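Local atomic coordinates of pyruvate formate-lyase 2 (Archaeoglobus fulgidus, PDB entry 2F3O), a protein that is of unknown function but belongs to the glycyl radical enzymes of the pyruvate formate-lyase family and may act as a lyase. Residues L443-E451 against T634-L645; Y464-K472 against K482-I490. All coordinates share one frame; numbering follows the deposited sequence.

Interaction 1 joins the end of strand 435-445 and the start of helix 447-453 to helix 634-640 and the turn behind it; interaction 2 lays the loop 464-472 along helix 477-508. Their centres are 14 Å apart, and interaction 2 is nested in the chain between the two segments of interaction 1. The two meet through apolar packing: Ile444 CG2 lies 3.6 Å from Ile490 CG2, and Leu450 CA lies 3.7 Å from Leu483 CD1. A bound glycerol sits about 7 Å from the side chain of Leu443 in interaction 1, while interaction 2 lies farther from the chain centre.

Interaction 1 of 2, residues L443-E451 against T634-L645; sequences LINVAKALE and TNVGFGFFTSAL
Residues 443-451 run beside 634-645 in the same general direction, strand 443-445 and helix 634-640 passing 9.4 Å apart with axes 38° from parallel, and Asn445 facing Phe638. The Asn445 amide lies almost parallel to the Phe638 ring, 5° between planes. Asn445 CB makes a CH-pi contact over one ring face, 3.8 Å from the Phe638 ring centroid, while Leu443 O approaches the ring edge at CZ. With CG turned anti to the backbone N (chi1 -173°), Asn445 extends past the ring and gives an ND2 hydrogen bond to Thr642 OG1 (3.0 Å). Thr642 OG1 in turn donates to Phe638 O (2.7 Å), from above the carbonyl plane. Asn445 ND2 also bonds Ser143 O. Asn445 is thus the capping residue of the strand-to-helix turn, OD1 accepting weakly from Ala447 N and Lys448 N, while ND2 ties that turn to the segment after helix 634-640.

Lys448, its chain bent at chi2 and chi3, brings NZ to Phe641 O (2.9 Å) on a lone pair in the carbonyl plane. The same ammonium forms salt bridges with Glu451 and Asp459. Glu451 OE2 accepts from Ser643 N (3.3 Å) on the syn side but tilted out of the carboxylate plane, while Glu451 OE1 takes the backbone N of Leu460. Apolar contacts complete the seam: Leu443 CD1 against Thr634 CG2, and Ala447 CB against Leu645 CD1 (3.9 Å).

Strand 435-445 here pairs with strands 145-147 and 535-543; Val543 of the latter touches Thr634 and Phe638, helix 545-560 packs against Leu450 and Leu645, and helix 477-508 packs against Ile444 and Ala449.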
# COMPACT_ATOMS: atom_id res chain seq x y z
N LEU A 443 -9.87 -20.84 -24.48
CA LEU A 443 -9.53 -21.00 -25.90
C LEU A 443 -10.54 -20.18 -26.71
O LEU A 443 -11.74 -20.28 -26.48
CB LEU A 443 -9.59 -22.49 -26.29
CG LEU A 443 -8.57 -23.39 -25.55
CD1 LEU A 443 -9.26 -24.47 -24.72
CD2 LEU A 443 -7.54 -23.97 -26.51
N ILE A 444 -10.07 -19.35 -27.61
CA ILE A 444 -10.98 -18.44 -28.32
C ILE A 444 -11.02 -18.68 -29.83
O ILE A 444 -9.98 -18.73 -30.49
CB ILE A 444 -10.57 -16.98 -28.08
CG1 ILE A 444 -10.80 -16.63 -26.62
CG2 ILE A 444 -11.33 -16.04 -28.98
CD1 ILE A 444 -10.05 -15.40 -26.20
N ASN A 445 -12.23 -18.84 -30.35
CA ASN A 445 -12.45 -18.98 -31.78
C ASN A 445 -12.37 -17.62 -32.43
O ASN A 445 -13.37 -16.91 -32.47
CB ASN A 445 -13.85 -19.55 -32.02
CG ASN A 445 -14.11 -19.88 -33.46
OD1 ASN A 445 -13.20 -19.79 -34.31
ND2 ASN A 445 -15.35 -20.28 -33.76
N VAL A 446 -11.21 -17.28 -32.98
CA VAL A 446 -11.06 -15.97 -33.59
C VAL A 446 -11.68 -15.92 -34.99
O VAL A 446 -11.90 -14.85 -35.55
CB VAL A 446 -9.60 -15.48 -33.60
CG1 VAL A 446 -8.92 -15.91 -32.34
CG2 VAL A 446 -8.85 -16.01 -34.82
N ALA A 447 -11.99 -17.09 -35.55
CA ALA A 447 -12.75 -17.14 -36.79
C ALA A 447 -14.14 -16.57 -36.57
O ALA A 447 -14.66 -15.82 -37.40
CB ALA A 447 -12.81 -18.54 -37.34
N LYS A 448 -14.72 -16.87 -35.42
CA LYS A 448 -15.99 -16.30 -35.06
C LYS A 448 -15.93 -14.77 -35.01
O LYS A 448 -16.94 -14.12 -35.23
CB LYS A 448 -16.47 -16.89 -33.74
CG LYS A 448 -17.96 -16.73 -33.48
CD LYS A 448 -18.81 -17.27 -34.61
CE LYS A 448 -18.84 -18.78 -34.58
NZ LYS A 448 -19.59 -19.36 -35.71
N ALA A 449 -14.75 -14.20 -34.77
CA ALA A 449 -14.62 -12.74 -34.73
C ALA A 449 -14.83 -12.16 -36.11
O ALA A 449 -15.55 -11.19 -36.27
CB ALA A 449 -13.28 -12.32 -34.17
N LEU A 450 -14.22 -12.81 -37.10
CA LEU A 450 -14.35 -12.45 -38.50
C LEU A 450 -15.77 -12.65 -39.01
O LEU A 450 -16.29 -11.81 -39.74
CB LEU A 450 -13.39 -13.30 -39.33
CG LEU A 450 -13.54 -13.28 -40.84
CD1 LEU A 450 -13.07 -11.97 -41.40
CD2 LEU A 450 -12.74 -14.39 -41.39
N GLU A 451 -16.39 -13.74 -38.60
CA GLU A 451 -17.79 -14.01 -38.90
C GLU A 451 -18.67 -12.86 -38.39
O GLU A 451 -19.48 -12.33 -39.15
CB GLU A 451 -18.19 -15.37 -38.32
CG GLU A 451 -19.60 -15.85 -38.58
CD GLU A 451 -19.76 -17.35 -38.33
OE1 GLU A 451 -20.87 -17.83 -38.02
OE2 GLU A 451 -18.75 -18.07 -38.44
N THR A 634 -9.92 -28.11 -30.02
CA THR A 634 -11.03 -27.16 -30.15
C THR A 634 -11.06 -26.51 -31.52
O THR A 634 -12.06 -25.89 -31.86
CB THR A 634 -11.00 -26.01 -29.11
OG1 THR A 634 -9.96 -25.08 -29.44
CG2 THR A 634 -10.83 -26.52 -27.69
N ASN A 635 -9.99 -26.64 -32.29
CA ASN A 635 -10.02 -26.17 -33.67
C ASN A 635 -11.02 -26.98 -34.47
O ASN A 635 -11.68 -26.45 -35.37
CB ASN A 635 -8.65 -26.23 -34.34
CG ASN A 635 -8.19 -27.63 -34.59
OD1 ASN A 635 -8.26 -28.48 -33.70
ND2 ASN A 635 -7.73 -27.89 -35.79
N VAL A 636 -11.15 -28.26 -34.10
CA VAL A 636 -12.16 -29.13 -34.68
C VAL A 636 -13.53 -28.76 -34.12
O VAL A 636 -14.49 -28.55 -34.87
CB VAL A 636 -11.84 -30.62 -34.41
CG1 VAL A 636 -12.97 -31.52 -34.95
CG2 VAL A 636 -10.50 -30.98 -35.02
N GLY A 637 -13.62 -28.66 -32.80
CA GLY A 637 -14.89 -28.43 -32.13
C GLY A 637 -15.54 -27.13 -32.57
O GLY A 637 -16.74 -27.11 -32.87
N PHE A 638 -14.73 -26.06 -32.62
CA PHE A 638 -15.21 -24.74 -33.02
C PHE A 638 -15.58 -24.77 -34.47
O PHE A 638 -16.54 -24.11 -34.87
CB PHE A 638 -14.15 -23.66 -32.85
CG PHE A 638 -13.92 -23.23 -31.43
CD1 PHE A 638 -12.65 -22.84 -31.02
CD2 PHE A 638 -14.96 -23.23 -30.52
CE1 PHE A 638 -12.44 -22.45 -29.74
CE2 PHE A 638 -14.75 -22.84 -29.22
CZ PHE A 638 -13.49 -22.45 -28.83
N GLY A 639 -14.79 -25.51 -35.25
CA GLY A 639 -15.04 -25.74 -36.67
C GLY A 639 -16.46 -26.17 -36.98
O GLY A 639 -17.11 -25.52 -37.79
N PHE A 640 -16.93 -27.23 -36.31
CA PHE A 640 -18.31 -27.72 -36.41
C PHE A 640 -19.32 -26.59 -36.47
O PHE A 640 -20.20 -26.59 -37.31
CB PHE A 640 -18.73 -28.56 -35.19
CG PHE A 640 -17.98 -29.85 -35.00
CD1 PHE A 640 -17.44 -30.55 -36.08
CD2 PHE A 640 -17.86 -30.41 -33.72
CE1 PHE A 640 -16.75 -31.76 -35.88
CE2 PHE A 640 -17.19 -31.62 -33.51
CZ PHE A 640 -16.63 -32.29 -34.60
N PHE A 641 -19.17 -25.64 -35.55
CA PHE A 641 -20.12 -24.55 -35.39
C PHE A 641 -19.63 -23.22 -35.98
O PHE A 641 -20.21 -22.16 -35.69
CB PHE A 641 -20.48 -24.37 -33.91
CG PHE A 641 -20.87 -25.64 -33.23
CD1 PHE A 641 -22.14 -26.14 -33.37
CD2 PHE A 641 -19.95 -26.34 -32.47
CE1 PHE A 641 -22.50 -27.31 -32.76
CE2 PHE A 641 -20.30 -27.51 -31.86
CZ PHE A 641 -21.57 -28.00 -32.00
N THR A 642 -18.57 -23.27 -36.79
CA THR A 642 -18.13 -22.12 -37.57
C THR A 642 -18.67 -22.22 -39.00
O THR A 642 -18.52 -23.25 -39.66
CB THR A 642 -16.61 -21.97 -37.56
OG1 THR A 642 -16.17 -21.78 -36.22
CG2 THR A 642 -16.16 -20.77 -38.35
N SER A 643 -19.31 -21.14 -39.47
CA SER A 643 -19.82 -21.05 -40.82
C SER A 643 -18.69 -20.99 -41.84
O SER A 643 -17.50 -20.97 -41.48
CB SER A 643 -20.66 -19.79 -40.97
OG SER A 643 -19.83 -18.67 -41.21
N ALA A 644 -19.06 -20.97 -43.12
CA ALA A 644 -18.07 -20.86 -44.19
C ALA A 644 -17.44 -19.47 -44.14
O ALA A 644 -18.11 -18.50 -43.83
CB ALA A 644 -18.71 -21.11 -45.53
N LEU A 645 -16.15 -19.40 -44.39
CA LEU A 645 -15.42 -18.14 -44.31
C LEU A 645 -14.81 -17.91 -45.67
O LEU A 645 -14.54 -18.88 -46.38
CB LEU A 645 -14.28 -18.26 -43.29
CG LEU A 645 -14.61 -18.84 -41.92
CD1 LEU A 645 -13.31 -19.17 -41.18
CD2 LEU A 645 -15.54 -17.91 -41.12

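Interaction 2 of 2, residues Y464-K472 against K482-I490; sequences YEFGAKTEK and KLREQVSHI
Gln486 meets the backbone of Ala468 with both ends of its amide: OE1 accepts from Ala468 N (2.9 Å), and NE2 donates to Ala468 O (2.8 Å). A bend at chi2 (-72°) brings this amide to the loop, and the paired bonds would restrict its rotation. The second polar tie is His489, whose NE2 donates to Phe466 O at 2.9 Å; the bond is bent, 134° at the hydrogen, and the oxygen lies somewhat out of the ring plane. These three bonds engage loop backbone atoms on either side of Gly467.

Van der Waals contacts fill in around them. The peptide between Gly467 and Ala468 lies over one face of the His489 ring, with Ala468 N above its centre and Gly467 C nearer the rim. Thr470 CG2 packs at 3.4 Å from Gln486 NE2, and Thr470 CB rests against Lys482 CG. Farther along, the aliphatic part of Lys482 runs beside the loop, CE reaching 3.8 Å from Glu471 CB.

Charges play a looser part across this contact. Lys482 NZ is salt-bridged to Asp478 of its own helix, while Glu471 OE1 stays 4.7 Å from Lys482 NZ, too far for contact.

The whole is a connecting loop between helices 447-453 and 477-508 that folds back antiparallel along the second of them, its backbone held by Gln486 and His489, side chains nearly one helical turn apart.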
# COMPACT_ATOMS: atom_id res chain seq x y z
N TYR A 464 -27.08 -15.78 -33.48
CA TYR A 464 -26.57 -15.38 -32.18
C TYR A 464 -26.07 -13.96 -32.27
O TYR A 464 -25.12 -13.70 -33.00
CB TYR A 464 -25.39 -16.24 -31.80
CG TYR A 464 -25.68 -17.69 -31.55
CD1 TYR A 464 -24.75 -18.67 -31.87
CD2 TYR A 464 -26.88 -18.08 -30.98
CE1 TYR A 464 -25.00 -19.99 -31.64
CE2 TYR A 464 -27.15 -19.41 -30.75
CZ TYR A 464 -26.20 -20.36 -31.08
OH TYR A 464 -26.47 -21.67 -30.85
N GLU A 465 -26.66 -13.04 -31.51
CA GLU A 465 -26.12 -11.67 -31.45
C GLU A 465 -25.08 -11.51 -30.32
O GLU A 465 -25.40 -11.00 -29.25
CB GLU A 465 -27.24 -10.64 -31.27
CG GLU A 465 -28.50 -10.94 -32.08
CD GLU A 465 -29.49 -9.78 -32.02
OE1 GLU A 465 -29.12 -8.66 -32.46
OE2 GLU A 465 -30.62 -9.99 -31.52
N PHE A 466 -23.86 -11.98 -30.55
CA PHE A 466 -22.87 -12.02 -29.49
C PHE A 466 -21.74 -11.06 -29.80
O PHE A 466 -20.85 -10.85 -28.98
CB PHE A 466 -22.23 -13.41 -29.35
CG PHE A 466 -23.18 -14.53 -28.95
CD1 PHE A 466 -22.78 -15.84 -29.12
CD2 PHE A 466 -24.44 -14.28 -28.42
CE1 PHE A 466 -23.63 -16.89 -28.76
CE2 PHE A 466 -25.29 -15.31 -28.08
CZ PHE A 466 -24.88 -16.62 -28.24
N GLY A 467 -21.73 -10.49 -31.00
CA GLY A 467 -20.62 -9.65 -31.41
C GLY A 467 -20.87 -8.18 -31.15
O GLY A 467 -21.97 -7.80 -30.77
N ALA A 468 -19.85 -7.36 -31.37
CA ALA A 468 -19.99 -5.92 -31.27
C ALA A 468 -20.94 -5.47 -32.37
O ALA A 468 -21.00 -6.08 -33.43
CB ALA A 468 -18.65 -5.26 -31.44
N LYS A 469 -21.68 -4.39 -32.14
CA LYS A 469 -22.59 -3.95 -33.18
C LYS A 469 -21.87 -3.13 -34.23
O LYS A 469 -22.09 -1.93 -34.32
CB LYS A 469 -23.77 -3.18 -32.58
CG LYS A 469 -24.84 -4.07 -31.92
CD LYS A 469 -24.99 -5.41 -32.64
CE LYS A 469 -26.31 -6.07 -32.33
NZ LYS A 469 -26.68 -5.85 -30.91
N THR A 470 -21.02 -3.76 -35.04
CA THR A 470 -20.34 -3.09 -36.16
C THR A 470 -21.30 -2.91 -37.33
O THR A 470 -22.43 -3.39 -37.29
CB THR A 470 -19.09 -3.88 -36.67
OG1 THR A 470 -19.49 -5.18 -37.14
CG2 THR A 470 -18.07 -4.05 -35.56
N GLU A 471 -20.85 -2.22 -38.37
CA GLU A 471 -21.71 -2.05 -39.55
C GLU A 471 -21.44 -3.09 -40.66
O GLU A 471 -20.56 -3.95 -40.50
CB GLU A 471 -21.62 -0.62 -40.08
CG GLU A 471 -22.56 0.32 -39.34
CD GLU A 471 -22.00 1.72 -39.22
OE1 GLU A 471 -20.88 1.97 -39.75
OE2 GLU A 471 -22.67 2.57 -38.60
N LYS A 472 -22.23 -3.04 -41.74
CA LYS A 472 -21.95 -3.85 -42.93
C LYS A 472 -20.64 -3.33 -43.50
O LYS A 472 -20.42 -2.12 -43.55
CB LYS A 472 -23.06 -3.75 -43.98
CG LYS A 472 -24.45 -4.16 -43.52
CD LYS A 472 -25.44 -4.07 -44.68
CE LYS A 472 -26.84 -3.58 -44.24
NZ LYS A 472 -27.78 -4.70 -43.89
N LYS A 482 -13.09 -3.27 -38.46
CA LYS A 482 -14.23 -3.99 -37.92
C LYS A 482 -13.81 -5.34 -37.35
O LYS A 482 -14.42 -5.81 -36.41
CB LYS A 482 -15.33 -4.15 -38.98
CG LYS A 482 -16.11 -2.86 -39.25
CD LYS A 482 -17.22 -3.04 -40.29
CE LYS A 482 -18.02 -1.76 -40.49
NZ LYS A 482 -17.45 -0.80 -41.47
N LEU A 483 -12.75 -5.94 -37.90
CA LEU A 483 -12.23 -7.21 -37.40
C LEU A 483 -11.55 -7.03 -36.03
O LEU A 483 -11.92 -7.70 -35.06
CB LEU A 483 -11.27 -7.87 -38.41
CG LEU A 483 -10.50 -9.13 -37.99
CD1 LEU A 483 -11.42 -10.29 -37.73
CD2 LEU A 483 -9.49 -9.51 -39.04
N ARG A 484 -10.60 -6.09 -35.97
CA ARG A 484 -9.87 -5.72 -34.75
C ARG A 484 -10.81 -5.37 -33.61
O ARG A 484 -10.59 -5.75 -32.47
CB ARG A 484 -8.97 -4.52 -35.01
CG ARG A 484 -7.85 -4.33 -34.00
CD ARG A 484 -7.47 -2.86 -33.96
NE ARG A 484 -6.10 -2.64 -33.51
CZ ARG A 484 -5.04 -2.57 -34.32
NH1 ARG A 484 -5.21 -2.68 -35.63
NH2 ARG A 484 -3.83 -2.37 -33.83
N GLU A 485 -11.87 -4.66 -33.93
CA GLU A 485 -12.85 -4.32 -32.94
C GLU A 485 -13.56 -5.57 -32.46
O GLU A 485 -13.88 -5.67 -31.28
CB GLU A 485 -13.85 -3.33 -33.50
CG GLU A 485 -14.68 -2.64 -32.44
CD GLU A 485 -15.65 -1.65 -33.04
OE1 GLU A 485 -15.24 -0.89 -33.95
OE2 GLU A 485 -16.82 -1.64 -32.59
N GLN A 486 -13.81 -6.52 -33.35
CA GLN A 486 -14.53 -7.72 -32.94
C GLN A 486 -13.70 -8.68 -32.11
O GLN A 486 -14.23 -9.29 -31.17
CB GLN A 486 -15.13 -8.44 -34.14
CG GLN A 486 -16.33 -7.76 -34.73
CD GLN A 486 -17.59 -7.84 -33.89
OE1 GLN A 486 -17.61 -8.44 -32.81
NE2 GLN A 486 -18.66 -7.23 -34.39
N VAL A 487 -12.42 -8.82 -32.45
CA VAL A 487 -11.46 -9.61 -31.67
C VAL A 487 -11.44 -9.08 -30.24
O VAL A 487 -11.67 -9.83 -29.29
CB VAL A 487 -10.04 -9.54 -32.27
CG1 VAL A 487 -9.03 -10.29 -31.39
CG2 VAL A 487 -10.03 -10.13 -33.67
N SER A 488 -11.20 -7.77 -30.13
CA SER A 488 -11.29 -7.01 -28.88
C SER A 488 -12.52 -7.38 -28.05
O SER A 488 -12.40 -7.82 -26.91
CB SER A 488 -11.31 -5.51 -29.17
OG SER A 488 -11.11 -4.74 -27.99
N HIS A 489 -13.69 -7.25 -28.66
CA HIS A 489 -14.98 -7.54 -28.03
C HIS A 489 -15.05 -8.95 -27.45
O HIS A 489 -15.59 -9.15 -26.37
CB HIS A 489 -16.08 -7.36 -29.06
CG HIS A 489 -17.44 -7.71 -28.56
ND1 HIS A 489 -18.26 -6.79 -27.95
CD2 HIS A 489 -18.14 -8.87 -28.59
CE1 HIS A 489 -19.40 -7.37 -27.61
NE2 HIS A 489 -19.35 -8.64 -27.98
N ILE A 490 -14.51 -9.92 -28.19
CA ILE A 490 -14.58 -11.32 -27.82
C ILE A 490 -13.57 -11.63 -26.72
O ILE A 490 -13.88 -12.36 -25.77
CB ILE A 490 -14.30 -12.18 -29.04
CG1 ILE A 490 -15.48 -12.12 -29.98
CG2 ILE A 490 -14.03 -13.62 -28.66
CD1 ILE A 490 -15.42 -13.13 -31.08